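Local coordinates for protein-glutamine gamma-glutamyltransferase 2 (Pagrus major, PDB 1G0D), which catalyses the calcium-dependent cross-linking of protein glutamine side chains to lysines and other primary amines, and probably also binds GTP, at residues R472-K478 / I491-E497; R410-H416 / P573-V577; L506-A510 / E540-L544. All blocks are in the same frame, centred on the assembly; numbering follows the deposited sequence.

Contact 1: residues R472-K478 / I491-E497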
loop_
_atom_site.group_PDB
_atom_site.type_symbol
_atom_site.label_atom_id
_atom_site.label_comp_id
_atom_site.label_asym_id
_atom_site.label_seq_id
_atom_site.Cartn_x
_atom_site.Cartn_y
_atom_site.Cartn_z
ATOM N N ARG A 472 -37.794 7.227 19.071
ATOM C CA ARG A 472 -37.248 8.583 18.794
ATOM C C ARG A 472 -36.988 8.740 17.309
ATOM O O ARG A 472 -37.141 7.793 16.538
ATOM C CB ARG A 472 -35.942 8.790 19.554
ATOM C CG ARG A 472 -34.881 7.730 19.287
ATOM C CD ARG A 472 -34.770 6.741 20.453
ATOM N NE ARG A 472 -35.756 5.655 20.379
ATOM C CZ ARG A 472 -35.705 4.636 19.514
ATOM N NH1 ARG A 472 -34.711 4.543 18.633
ATOM N NH2 ARG A 472 -36.660 3.714 19.516
ATOM N N LEU A 473 -36.600 9.941 16.904
ATOM C CA LEU A 473 -36.328 10.180 15.504
ATOM C C LEU A 473 -35.048 9.465 15.059
ATOM O O LEU A 473 -34.053 9.450 15.783
ATOM C CB LEU A 473 -36.220 11.681 15.260
ATOM C CG LEU A 473 -37.441 12.454 14.715
ATOM C CD1 LEU A 473 -38.708 11.630 14.786
ATOM C CD2 LEU A 473 -37.610 13.743 15.521
ATOM N N GLN A 474 -35.080 8.873 13.868
ATOM C CA GLN A 474 -33.923 8.171 13.330
ATOM C C GLN A 474 -33.757 8.526 11.869
ATOM O O GLN A 474 -34.610 8.229 11.043
ATOM C CB GLN A 474 -34.093 6.662 13.482
ATOM C CG GLN A 474 -34.366 6.207 14.918
ATOM C CD GLN A 474 -33.194 6.471 15.873
ATOM O OE1 GLN A 474 -33.346 6.408 17.102
ATOM N NE2 GLN A 474 -32.022 6.771 15.310
ATOM N N LEU A 475 -32.637 9.161 11.556
ATOM C CA LEU A 475 -32.348 9.615 10.198
ATOM C C LEU A 475 -31.428 8.633 9.493
ATOM O O LEU A 475 -30.527 8.090 10.105
ATOM C CB LEU A 475 -31.691 11.007 10.272
ATOM C CG LEU A 475 -31.806 12.050 9.150
ATOM C CD1 LEU A 475 -33.192 12.106 8.543
ATOM C CD2 LEU A 475 -31.428 13.395 9.722
ATOM N N SER A 476 -31.658 8.407 8.203
ATOM C CA SER A 476 -30.834 7.486 7.432
ATOM C C SER A 476 -30.938 7.797 5.946
ATOM O O SER A 476 -31.988 8.233 5.506
ATOM C CB SER A 476 -31.286 6.045 7.690
ATOM O OG SER A 476 -32.494 5.735 7.006
ATOM N N ILE A 477 -29.856 7.590 5.191
ATOM C CA ILE A 477 -29.825 7.843 3.743
ATOM C C ILE A 477 -29.650 6.518 3.042
ATOM O O ILE A 477 -28.901 5.675 3.523
ATOM C CB ILE A 477 -28.647 8.780 3.352
ATOM C CG1 ILE A 477 -28.839 10.137 4.018
ATOM C CG2 ILE A 477 -28.591 8.991 1.863
ATOM C CD1 ILE A 477 -27.564 10.850 4.272
ATOM N N LYS A 478 -30.321 6.324 1.911
ATOM C CA LYS A 478 -30.218 5.049 1.213
ATOM C C LYS A 478 -30.163 5.186 -0.282
ATOM O O LYS A 478 -30.732 6.102 -0.836
ATOM C CB LYS A 478 -31.399 4.157 1.572
ATOM C CG LYS A 478 -32.475 4.826 2.420
ATOM C CD LYS A 478 -33.184 3.814 3.314
ATOM C CE LYS A 478 -34.555 4.340 3.751
ATOM N NZ LYS A 478 -35.295 3.353 4.604
ATOM N N ILE A 491 -32.988 8.045 -1.099
ATOM C CA ILE A 491 -33.996 8.319 -0.089
ATOM C C ILE A 491 -33.382 8.705 1.242
ATOM O O ILE A 491 -32.344 8.170 1.645
ATOM C CB ILE A 491 -34.908 7.127 0.148
ATOM C CG1 ILE A 491 -35.576 6.758 -1.148
ATOM C CG2 ILE A 491 -35.965 7.464 1.159
ATOM C CD1 ILE A 491 -34.839 5.674 -1.793
ATOM N N VAL A 492 -34.019 9.671 1.898
ATOM C CA VAL A 492 -33.617 10.142 3.211
ATOM C C VAL A 492 -34.838 9.777 4.046
ATOM O O VAL A 492 -35.899 10.359 3.874
ATOM C CB VAL A 492 -33.406 11.693 3.224
ATOM C CG1 VAL A 492 -33.101 12.178 4.632
ATOM C CG2 VAL A 492 -32.250 12.058 2.316
ATOM N N GLU A 493 -34.701 8.794 4.937
ATOM C CA GLU A 493 -35.823 8.381 5.733
ATOM C C GLU A 493 -35.684 8.739 7.187
ATOM O O GLU A 493 -34.669 8.477 7.809
ATOM C CB GLU A 493 -36.022 6.884 5.582
ATOM C CG GLU A 493 -36.924 6.281 6.635
ATOM C CD GLU A 493 -37.177 4.798 6.423
ATOM O OE1 GLU A 493 -38.224 4.457 5.824
ATOM O OE2 GLU A 493 -36.329 3.981 6.865
ATOM N N VAL A 494 -36.728 9.359 7.722
ATOM C CA VAL A 494 -36.796 9.762 9.121
ATOM C C VAL A 494 -37.724 8.762 9.803
ATOM O O VAL A 494 -38.877 8.653 9.426
ATOM C CB VAL A 494 -37.433 11.170 9.254
ATOM C CG1 VAL A 494 -37.438 11.568 10.704
ATOM C CG2 VAL A 494 -36.701 12.192 8.369
ATOM N N LYS A 495 -37.239 8.016 10.783
ATOM C CA LYS A 495 -38.098 7.039 11.443
ATOM C C LYS A 495 -38.435 7.527 12.811
ATOM O O LYS A 495 -37.565 7.679 13.648
ATOM C CB LYS A 495 -37.408 5.662 11.611
ATOM C CG LYS A 495 -37.605 4.630 10.461
ATOM C CD LYS A 495 -36.327 3.803 10.138
ATOM C CE LYS A 495 -35.013 4.665 10.183
ATOM N NZ LYS A 495 -34.579 5.350 8.914
ATOM N N ASN A 496 -39.700 7.769 13.056
ATOM C CA ASN A 496 -40.088 8.190 14.379
ATOM C C ASN A 496 -40.472 6.932 15.147
ATOM O O ASN A 496 -41.549 6.405 14.951
ATOM C CB ASN A 496 -41.280 9.162 14.309
ATOM C CG ASN A 496 -41.763 9.580 15.681
ATOM O OD1 ASN A 496 -41.251 9.120 16.704
ATOM N ND2 ASN A 496 -42.759 10.453 15.717
ATOM N N GLU A 497 -39.601 6.403 15.982
ATOM C CA GLU A 497 -40.041 5.247 16.740
ATOM C C GLU A 497 -40.390 5.707 18.147
ATOM O O GLU A 497 -39.905 5.167 19.144
ATOM C CB GLU A 497 -38.985 4.144 16.796
ATOM C CG GLU A 497 -38.013 4.126 15.655
ATOM C CD GLU A 497 -36.617 4.418 16.155
ATOM O OE1 GLU A 497 -35.705 3.580 15.952
ATOM O OE2 GLU A 497 -36.440 5.496 16.769
#
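Antiparallel pairing satisfies the backbone of a beta hairpin, as strands 473-478 and 491-496 illustrate. Three bridge pairs are hydrogen-bonded: Lys-495 N donates to Gln-474 O (2.7 Å), Glu-493 N to Ser-476 O (2.8 Å) and Lys-478 N to Ile-491 O (2.8 Å). The return bonds Gln-474 N to Lys-495 O and Ser-476 N to Glu-493 O are weak, whereas Ile-491 N reaches Lys-478 O at 3.0 Å. Past the last bridge, Glu-497 N donates to Arg-472 O (2.9 Å). Among the side chains, Glu-493 OE2 takes two salt bridges, from Lys-478 NZ (2.6 Å) and Lys-495 NZ (3.0 Å); the latter ammonium also makes a weak bond to Ser-476 OG. On the opposite face, Leu-475 CD1 packs on Val-494 CG2 (3.5 Å), and Asn-496 ND2 is bound by the carbonyls of Val-532 and Arg-500. Ser-476, Ile-477 and Lys-478 belong to a GTP site inferred by similarity. The chemistry implies a two-faced hairpin, one buried carboxylate shared by two lysines on one side while its aliphatic side chains meet the opposing sheet.

Contact 2: residues R410-H416 / P573-V577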
loop_
_atom_site.group_PDB
_atom_site.type_symbol
_atom_site.label_atom_id
_atom_site.label_comp_id
_atom_site.label_asym_id
_atom_site.label_seq_id
_atom_site.Cartn_x
_atom_site.Cartn_y
_atom_site.Cartn_z
ATOM N N ARG A 410 -24.863 24.611 18.960
ATOM C CA ARG A 410 -25.735 23.459 19.109
ATOM C C ARG A 410 -25.019 22.186 18.652
ATOM O O ARG A 410 -24.589 22.055 17.503
ATOM C CB ARG A 410 -27.030 23.695 18.326
ATOM C CG ARG A 410 -27.649 25.064 18.607
ATOM C CD ARG A 410 -28.731 25.416 17.615
ATOM N NE ARG A 410 -29.861 24.517 17.781
ATOM C CZ ARG A 410 -30.420 23.827 16.790
ATOM N NH1 ARG A 410 -31.453 23.022 17.043
ATOM N NH2 ARG A 410 -29.956 23.948 15.550
ATOM N N LYS A 411 -24.895 21.251 19.581
ATOM C CA LYS A 411 -24.228 19.990 19.325
ATOM C C LYS A 411 -25.071 19.092 18.434
ATOM O O LYS A 411 -26.233 18.791 18.742
ATOM C CB LYS A 411 -23.966 19.301 20.648
ATOM C CG LYS A 411 -22.881 18.314 20.613
ATOM C CD LYS A 411 -22.895 17.575 21.910
ATOM C CE LYS A 411 -21.521 17.018 22.247
ATOM N NZ LYS A 411 -21.213 16.899 23.727
ATOM N N ILE A 412 -24.499 18.677 17.313
ATOM C CA ILE A 412 -25.219 17.800 16.400
ATOM C C ILE A 412 -25.036 16.370 16.850
ATOM O O ILE A 412 -23.909 15.946 17.121
ATOM C CB ILE A 412 -24.678 17.896 14.986
ATOM C CG1 ILE A 412 -24.981 19.285 14.414
ATOM C CG2 ILE A 412 -25.271 16.776 14.146
ATOM C CD1 ILE A 412 -24.647 19.468 12.950
ATOM N N THR A 413 -26.142 15.636 16.958
ATOM C CA THR A 413 -26.080 14.228 17.360
ATOM C C THR A 413 -25.913 13.479 16.063
ATOM O O THR A 413 -26.660 13.702 15.108
ATOM C CB THR A 413 -27.373 13.725 18.051
ATOM O OG1 THR A 413 -27.763 14.624 19.103
ATOM C CG2 THR A 413 -27.118 12.381 18.659
ATOM N N GLU A 414 -24.933 12.594 16.009
ATOM C CA GLU A 414 -24.723 11.906 14.764
ATOM C C GLU A 414 -24.793 10.389 14.764
ATOM O O GLU A 414 -24.144 9.735 15.574
ATOM C CB GLU A 414 -23.384 12.342 14.174
ATOM C CG GLU A 414 -23.444 12.583 12.689
ATOM C CD GLU A 414 -22.223 12.086 11.975
ATOM O OE1 GLU A 414 -22.384 11.443 10.905
ATOM O OE2 GLU A 414 -21.111 12.338 12.495
ATOM N N ASP A 415 -25.616 9.833 13.881
ATOM C CA ASP A 415 -25.641 8.384 13.732
ATOM C C ASP A 415 -25.057 8.072 12.353
ATOM O O ASP A 415 -25.698 8.317 11.318
ATOM C CB ASP A 415 -27.042 7.777 13.846
ATOM C CG ASP A 415 -26.993 6.232 14.064
ATOM O OD1 ASP A 415 -26.174 5.548 13.388
ATOM O OD2 ASP A 415 -27.762 5.705 14.913
ATOM N N HIS A 416 -23.834 7.535 12.383
ATOM C CA HIS A 416 -23.013 7.165 11.223
ATOM C C HIS A 416 -21.652 7.135 11.912
ATOM O O HIS A 416 -20.799 6.296 11.658
ATOM C CB HIS A 416 -23.029 8.272 10.149
ATOM C CG HIS A 416 -21.976 8.116 9.093
ATOM N ND1 HIS A 416 -20.994 9.061 8.868
ATOM C CD2 HIS A 416 -21.755 7.131 8.190
ATOM C CE1 HIS A 416 -20.216 8.663 7.877
ATOM N NE2 HIS A 416 -20.657 7.494 7.447
ATOM N N PRO A 573 -30.237 18.809 17.240
ATOM C CA PRO A 573 -30.291 18.405 15.831
ATOM C C PRO A 573 -29.633 17.036 15.546
ATOM O O PRO A 573 -28.677 16.649 16.224
ATOM C CB PRO A 573 -29.604 19.560 15.099
ATOM C CG PRO A 573 -28.738 20.226 16.126
ATOM C CD PRO A 573 -29.378 19.986 17.467
ATOM N N ILE A 574 -30.152 16.320 14.542
ATOM C CA ILE A 574 -29.647 14.993 14.156
ATOM C C ILE A 574 -29.063 15.014 12.762
ATOM O O ILE A 574 -29.693 15.515 11.836
ATOM C CB ILE A 574 -30.769 13.923 14.112
ATOM C CG1 ILE A 574 -31.305 13.628 15.503
ATOM C CG2 ILE A 574 -30.232 12.626 13.571
ATOM C CD1 ILE A 574 -32.288 12.470 15.502
ATOM N N MET A 575 -27.884 14.421 12.597
ATOM C CA MET A 575 -27.236 14.390 11.287
ATOM C C MET A 575 -26.864 12.971 10.854
ATOM O O MET A 575 -26.748 12.060 11.675
ATOM C CB MET A 575 -25.969 15.263 11.294
ATOM C CG MET A 575 -25.634 15.939 9.947
ATOM S SD MET A 575 -23.861 16.322 9.745
ATOM C CE MET A 575 -23.221 15.784 11.391
ATOM N N THR A 576 -26.689 12.795 9.549
ATOM C CA THR A 576 -26.307 11.522 8.976
ATOM C C THR A 576 -25.710 11.806 7.623
ATOM O O THR A 576 -26.295 12.504 6.813
ATOM C CB THR A 576 -27.494 10.583 8.797
ATOM O OG1 THR A 576 -27.977 10.172 10.082
ATOM C CG2 THR A 576 -27.056 9.357 8.061
ATOM N N VAL A 577 -24.527 11.286 7.367
ATOM C CA VAL A 577 -23.918 11.532 6.081
ATOM C C VAL A 577 -23.729 10.239 5.323
ATOM O O VAL A 577 -23.608 9.193 5.922
ATOM C CB VAL A 577 -22.580 12.239 6.257
ATOM C CG1 VAL A 577 -21.910 12.445 4.902
ATOM C CG2 VAL A 577 -22.828 13.563 6.916
#
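Parallel pairing can join strands far apart in sequence, here 157 residues. Thr-413 bridges the backbone of 573-577: its N donates to Pro-573 O (2.8 Å) and its O accepts from Met-575 N (2.9 Å), while Asp-415 N to Met-575 O is weak at 3.3 Å. Ile-412, in an m,t rotamer, lays CG2 against Met-575 CB (3.3 Å) and CG1 near Pro-573 CG (4.2 Å). Met-575 ends with chi3 at -3°, which folds its methyl back so that CE meets Glu-414 CG at 3.5 Å. Pro-573 CD lies over one face of the Arg-410 guanidinium, whose NH1 bridges to Asp-566. Thr-576, an m rotamer, turns OG1 back to Met-575 O (2.8 Å). Beyond the paired residues the poorly ordered His-416 places a ring face over Val-577 O and bonds Trp-167 through NE2. Strands 409-414 and 573-581 are neighbours in a mixed sheet, where 409-414 also pairs antiparallel with 397-403, and 573-581 with 558-566; Ile-574 and Thr-576 face strand 473-479 of the sheet packed against it in a beta sandwich.

Contact 3: residues L506-A510 / E540-L544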
loop_
_atom_site.group_PDB
_atom_site.type_symbol
_atom_site.label_atom_id
_atom_site.label_comp_id
_atom_site.label_asym_id
_atom_site.label_seq_id
_atom_site.Cartn_x
_atom_site.Cartn_y
_atom_site.Cartn_z
ATOM N N LEU A 506 -36.344 19.214 8.033
ATOM C CA LEU A 506 -35.431 18.321 7.367
ATOM C C LEU A 506 -34.624 18.966 6.248
ATOM O O LEU A 506 -35.131 19.194 5.152
ATOM C CB LEU A 506 -36.255 17.159 6.820
ATOM C CG LEU A 506 -35.725 15.790 6.391
ATOM C CD1 LEU A 506 -35.923 15.626 4.893
ATOM C CD2 LEU A 506 -34.293 15.619 6.781
ATOM N N THR A 507 -33.356 19.240 6.511
ATOM C CA THR A 507 -32.481 19.814 5.495
ATOM C C THR A 507 -31.636 18.733 4.803
ATOM O O THR A 507 -31.014 17.914 5.468
ATOM C CB THR A 507 -31.511 20.806 6.123
ATOM O OG1 THR A 507 -32.236 21.744 6.932
ATOM C CG2 THR A 507 -30.717 21.518 5.039
ATOM N N MET A 508 -31.596 18.739 3.477
ATOM C CA MET A 508 -30.801 17.764 2.730
ATOM C C MET A 508 -29.937 18.439 1.680
ATOM O O MET A 508 -30.388 19.355 1.002
ATOM C CB MET A 508 -31.703 16.774 2.023
ATOM C CG MET A 508 -32.928 16.428 2.776
ATOM S SD MET A 508 -33.996 15.641 1.581
ATOM C CE MET A 508 -35.569 16.496 1.861
ATOM N N LEU A 509 -28.686 18.013 1.555
ATOM C CA LEU A 509 -27.793 18.577 0.543
ATOM C C LEU A 509 -27.071 17.457 -0.144
ATOM O O LEU A 509 -26.844 16.410 0.427
ATOM C CB LEU A 509 -26.692 19.450 1.128
ATOM C CG LEU A 509 -26.694 20.384 2.331
ATOM C CD1 LEU A 509 -26.996 19.653 3.644
ATOM C CD2 LEU A 509 -25.282 21.019 2.364
ATOM N N ALA A 510 -26.650 17.698 -1.365
ATOM C CA ALA A 510 -25.919 16.703 -2.098
ATOM C C ALA A 510 -24.827 17.496 -2.807
ATOM O O ALA A 510 -25.119 18.366 -3.635
ATOM C CB ALA A 510 -26.834 16.032 -3.071
ATOM N N GLU A 540 -38.296 10.861 2.135
ATOM C CA GLU A 540 -38.164 11.934 1.160
ATOM C C GLU A 540 -37.121 11.512 0.154
ATOM O O GLU A 540 -36.178 10.791 0.481
ATOM C CB GLU A 540 -37.718 13.234 1.823
ATOM C CG GLU A 540 -38.858 14.159 2.187
ATOM C CD GLU A 540 -39.242 15.082 1.056
ATOM O OE1 GLU A 540 -40.123 14.692 0.264
ATOM O OE2 GLU A 540 -38.666 16.189 0.961
ATOM N N VAL A 541 -37.301 11.950 -1.080
ATOM C CA VAL A 541 -36.386 11.620 -2.155
ATOM C C VAL A 541 -35.656 12.833 -2.743
ATOM O O VAL A 541 -36.176 13.955 -2.796
ATOM C CB VAL A 541 -37.146 10.899 -3.294
ATOM C CG1 VAL A 541 -36.244 10.712 -4.487
ATOM C CG2 VAL A 541 -37.661 9.565 -2.795
ATOM N N MET A 542 -34.422 12.602 -3.165
ATOM C CA MET A 542 -33.635 13.645 -3.779
ATOM C C MET A 542 -33.155 13.047 -5.069
ATOM O O MET A 542 -32.474 12.038 -5.060
ATOM C CB MET A 542 -32.452 13.997 -2.892
ATOM C CG MET A 542 -31.476 15.003 -3.493
ATOM S SD MET A 542 -30.297 15.593 -2.239
ATOM C CE MET A 542 -30.862 14.651 -0.770
ATOM N N ARG A 543 -33.518 13.651 -6.187
ATOM C CA ARG A 543 -33.086 13.104 -7.450
ATOM C C ARG A 543 -31.899 13.826 -7.995
ATOM O O ARG A 543 -31.984 15.009 -8.320
ATOM C CB ARG A 543 -34.202 13.152 -8.478
ATOM C CG ARG A 543 -33.796 12.610 -9.837
ATOM C CD ARG A 543 -34.997 12.059 -10.587
ATOM N NE ARG A 543 -34.599 11.441 -11.845
ATOM C CZ ARG A 543 -34.440 10.130 -12.019
ATOM N NH1 ARG A 543 -34.643 9.287 -11.012
ATOM N NH2 ARG A 543 -34.084 9.658 -13.210
ATOM N N LEU A 544 -30.785 13.105 -8.073
ATOM C CA LEU A 544 -29.545 13.641 -8.612
ATOM C C LEU A 544 -29.526 13.263 -10.101
ATOM O O LEU A 544 -29.941 12.153 -10.451
ATOM C CB LEU A 544 -28.368 13.025 -7.863
ATOM C CG LEU A 544 -27.963 13.616 -6.510
ATOM C CD1 LEU A 544 -27.956 15.121 -6.551
ATOM C CD2 LEU A 544 -28.914 13.143 -5.478
#
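Strands 506-510 and 540-544 run in nearly the same direction, 21° apart, yet their axes come no closer than 9.1 Å, and no hydrogen bond joins them. The CA atoms nearest each other are those of Met-508 and Met-542 (8.2 Å) and of Ala-510 and Leu-544 (8.1 Å), with Leu-506 and Glu-540 wider at 9.3 Å. Extended backbones alternate their side chains, so Leu-506, Met-508 and Ala-510 direct theirs at Glu-540, Met-542 and Leu-544. This is the face-to-face packing of a beta sandwich, an example of the principle that sheets are held together by side chains where strands within a sheet are held by their backbones. Strand 502-513 is part of the larger, mixed sheet and 536-544 is the outer strand of the three-stranded sheet covering it; both these strands lie in the first of the two beta-barrel domains that follow the catalytic core of transglutaminases. Met-542 fills much of the gap: CE touches Met-508 CB at 3.6 Å, and SD lies 3.6 Å from Ala-510 CB. The small methyl of Ala-510 also leaves room for Leu-544, whose CD1 comes within 3.8 Å of Ala-510 CB. Toward Glu-540, Met-508 CE lies 3.2 Å from Glu-540 OE2, a carboxylate oxygen that forms a salt bridge with Lys-526.

In the fold
Followed from the N terminus, the chain enters contact 2 at 410-416, on a strand paired with 397-403, and closes it only at 573-577, 157 residues later. Both other contacts nest inside that long loop, one after the other: contact 1 closes the short hairpin 472-478/491-497, and contact 3 then spans 506-510 to 540-544. Contact 2 pairs two strands of the mixed sheet, contact 1 two of the three-stranded sheet, and contact 3 packs one sheet upon the other. Contacts 1 and 3 meet where Val-492 N lies 2.8 Å from Glu-540 O, within the smaller sheet; contacts 1 and 2 touch across the sandwich, whereas 2 and 3 stay about 7 Å apart at their nearest atoms.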